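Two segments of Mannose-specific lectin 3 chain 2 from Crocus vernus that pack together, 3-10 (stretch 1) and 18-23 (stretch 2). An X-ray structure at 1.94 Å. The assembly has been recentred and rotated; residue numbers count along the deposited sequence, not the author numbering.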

# COMPACT_ATOMS: atom_id res chain seq x y z
N PRO B 3 5.72 1.27 3.55
CA PRO B 3 6.16 0.46 2.43
C PRO B 3 5.91 -1.05 2.67
O PRO B 3 5.94 -1.46 3.77
CB PRO B 3 7.63 0.75 2.39
CG PRO B 3 7.77 2.01 2.94
CD PRO B 3 6.77 2.15 4.00
N ARG B 4 5.61 -1.80 1.65
CA ARG B 4 5.39 -3.21 1.79
C ARG B 4 6.70 -3.93 2.15
O ARG B 4 7.71 -3.68 1.58
CB ARG B 4 4.84 -3.78 0.51
CG ARG B 4 3.68 -3.06 -0.03
CD ARG B 4 3.61 -3.16 -1.54
NE ARG B 4 3.27 -4.51 -1.98
CZ ARG B 4 2.31 -5.21 -1.42
NH1 ARG B 4 2.02 -6.43 -1.83
NH2 ARG B 4 1.66 -4.68 -0.42
N VAL B 5 6.60 -4.86 3.09
CA VAL B 5 7.66 -5.79 3.45
C VAL B 5 7.25 -7.27 3.23
O VAL B 5 6.17 -7.66 3.57
CB VAL B 5 8.10 -5.58 4.91
CG1 VAL B 5 9.19 -6.55 5.30
CG2 VAL B 5 8.56 -4.20 5.12
N ARG B 6 8.16 -8.05 2.70
CA ARG B 6 7.86 -9.39 2.25
C ARG B 6 7.34 -10.33 3.34
O ARG B 6 6.50 -11.10 3.09
CB ARG B 6 9.08 -10.03 1.62
CG ARG B 6 8.86 -11.43 1.22
CD ARG B 6 9.95 -12.00 0.31
NE ARG B 6 9.52 -12.05 -1.09
CZ ARG B 6 9.38 -13.16 -1.79
NH1 ARG B 6 8.99 -13.11 -3.04
NH2 ARG B 6 9.64 -14.33 -1.24
N ASN B 7 7.92 -10.25 4.53
CA ASN B 7 7.64 -11.16 5.62
C ASN B 7 6.84 -10.61 6.80
O ASN B 7 6.51 -11.34 7.67
CB ASN B 7 8.93 -11.79 6.11
CG ASN B 7 9.87 -10.79 6.73
OD1 ASN B 7 10.00 -9.70 6.27
ND2 ASN B 7 10.55 -11.20 7.78
N VAL B 8 6.54 -9.32 6.79
CA VAL B 8 5.88 -8.64 7.89
C VAL B 8 4.82 -7.66 7.41
O VAL B 8 5.08 -6.96 6.49
CB VAL B 8 6.91 -7.80 8.64
CG1 VAL B 8 6.28 -7.03 9.73
CG2 VAL B 8 8.04 -8.62 9.13
N LEU B 9 3.68 -7.60 8.08
CA LEU B 9 2.63 -6.61 7.87
C LEU B 9 2.50 -5.76 9.14
O LEU B 9 2.42 -6.31 10.19
CB LEU B 9 1.29 -7.28 7.58
CG LEU B 9 0.14 -6.44 7.04
CD1 LEU B 9 0.38 -6.13 5.62
CD2 LEU B 9 -1.20 -7.05 7.20
N PHE B 10 2.49 -4.45 9.00
CA PHE B 10 2.41 -3.51 10.09
C PHE B 10 0.98 -2.98 10.23
O PHE B 10 0.26 -2.97 9.28
CB PHE B 10 3.35 -2.36 9.86
CG PHE B 10 4.78 -2.76 9.68
CD1 PHE B 10 5.61 -2.92 10.76
CD2 PHE B 10 5.29 -2.94 8.43
CE1 PHE B 10 6.88 -3.29 10.59
CE2 PHE B 10 6.57 -3.32 8.29
CZ PHE B 10 7.35 -3.48 9.37
N ASN B 18 -4.70 -11.39 -3.93
CA ASN B 18 -3.61 -12.34 -4.01
C ASN B 18 -2.25 -11.84 -3.52
O ASN B 18 -1.30 -12.52 -3.63
CB ASN B 18 -3.47 -12.91 -5.38
CG ASN B 18 -4.71 -13.52 -5.87
OD1 ASN B 18 -5.32 -14.30 -5.20
ND2 ASN B 18 -5.10 -13.18 -7.05
N ALA B 19 -2.24 -10.68 -2.92
CA ALA B 19 -1.08 -10.20 -2.22
C ALA B 19 -0.69 -11.16 -1.08
O ALA B 19 -1.52 -11.80 -0.54
CB ALA B 19 -1.34 -8.88 -1.69
N GLN B 20 0.59 -11.27 -0.79
CA GLN B 20 1.06 -12.20 0.20
C GLN B 20 2.22 -11.74 1.05
O GLN B 20 2.93 -10.83 0.72
CB GLN B 20 1.43 -13.53 -0.44
CG GLN B 20 2.63 -13.47 -1.31
CD GLN B 20 3.01 -14.80 -1.95
OE1 GLN B 20 2.21 -15.46 -2.54
NE2 GLN B 20 4.23 -15.15 -1.84
N LEU B 21 2.37 -12.44 2.16
CA LEU B 21 3.59 -12.52 2.91
C LEU B 21 4.22 -13.85 2.56
O LEU B 21 3.53 -14.78 2.28
CB LEU B 21 3.37 -12.47 4.39
CG LEU B 21 2.62 -11.33 5.04
CD1 LEU B 21 2.52 -11.47 6.48
CD2 LEU B 21 3.17 -10.01 4.68
N ALA B 22 5.54 -13.89 2.54
CA ALA B 22 6.30 -15.05 2.18
C ALA B 22 7.57 -15.19 2.98
O ALA B 22 8.23 -14.22 3.20
CB ALA B 22 6.65 -14.97 0.75
N THR B 23 7.91 -16.40 3.39
CA THR B 23 9.23 -16.77 3.85
C THR B 23 9.50 -18.24 3.62
O THR B 23 8.66 -19.05 3.86
CB THR B 23 9.48 -16.39 5.30
OG1 THR B 23 10.84 -16.64 5.64
CG2 THR B 23 8.67 -17.17 6.19
O HOH W 1 4.15 -8.17 1.37

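The two stretches meet through backbone first. Stretch 2 becomes an extended strand that runs through L21 and A22 to T23, while stretch 1 approaches as loop and enters a strand only at V8. The closest pairing of the two chains is at N7 and L21, whose CA atoms lie 5.1 Å apart. Just before this point R6 departs from the extended conformation of R4 and V5: with phi/psi of -60/-40 it turns the chain, and its carbonyl faces stretch 2. That carbonyl accepts the one direct hydrogen bond of the contact, from A22 N to R6 O at 3.0 Å with a nearly straight N-H...O angle of 161°. The same oxygen also receives a CA-H...O contact from L21 CA, 3.2 Å from R6 O, so one acceptor gathers two neighbouring donors of the strand.

Next to this joint two carbonyl oxygens, V5 O and Q20 O, face the same water, which donates to both. The oxygen of water 1 lies 3.0 Å from V5 O and 3.0 Å from Q20 O. Two carbonyls cannot bond each other, and a water with two protons to give is the natural link between them. The pairing is not complete, however: V8 N is buried by the contact and has no partner in the model.

Among the side chains, L21 has the largest area covered by the other stretch, 81 Å². Its CA-to-CB bond points sideways, and the m,t rotamer extends the branched end along stretch 1. There L21 CD2 lies 4.0 Å from V5 O and 4.0 Å from V8 C, and 4.4 Å from L9 CB, while L21 CD1 lies 4.2 Å from N7 O. Much of what this leucine touches is therefore backbone; L9 CB supplies the apolar side-chain contact. A branched aliphatic group suits such a surface, since it fills space without asking for polar partners.

The A22 methyl lies against one face of the R6 guanidinium, with R6 NH2 3.6 Å from A22 CB, and offers that flat group an apolar surface. R6 thus serves twice, its carbonyl bonding the strand and its long side chain reaching back over the same alanine. Although its CA-to-CB bond points sideways, the end comes nearer, and the position is exposed. R6 also touches a crystal neighbour, so its side-chain pose should be read with caution as a rule.

R4 makes a different and more distant contact. Its guanidinium meets A19 edge-on, with R4 NH1 4.2 Å from A19 CB, and here the alanine points toward stretch 1.

N7 points away overall, yet N7 CB lies 3.9 Å from A22 O. Its amide group is hydrogen-bonded elsewhere in the structure, so a polar residue can be buried here without leaving that group unsatisfied. Summed over both sides, the contact buries 350 Å², with one backbone hydrogen bond, one bridging water, L21 packed along stretch 1, and R6 laid over A22.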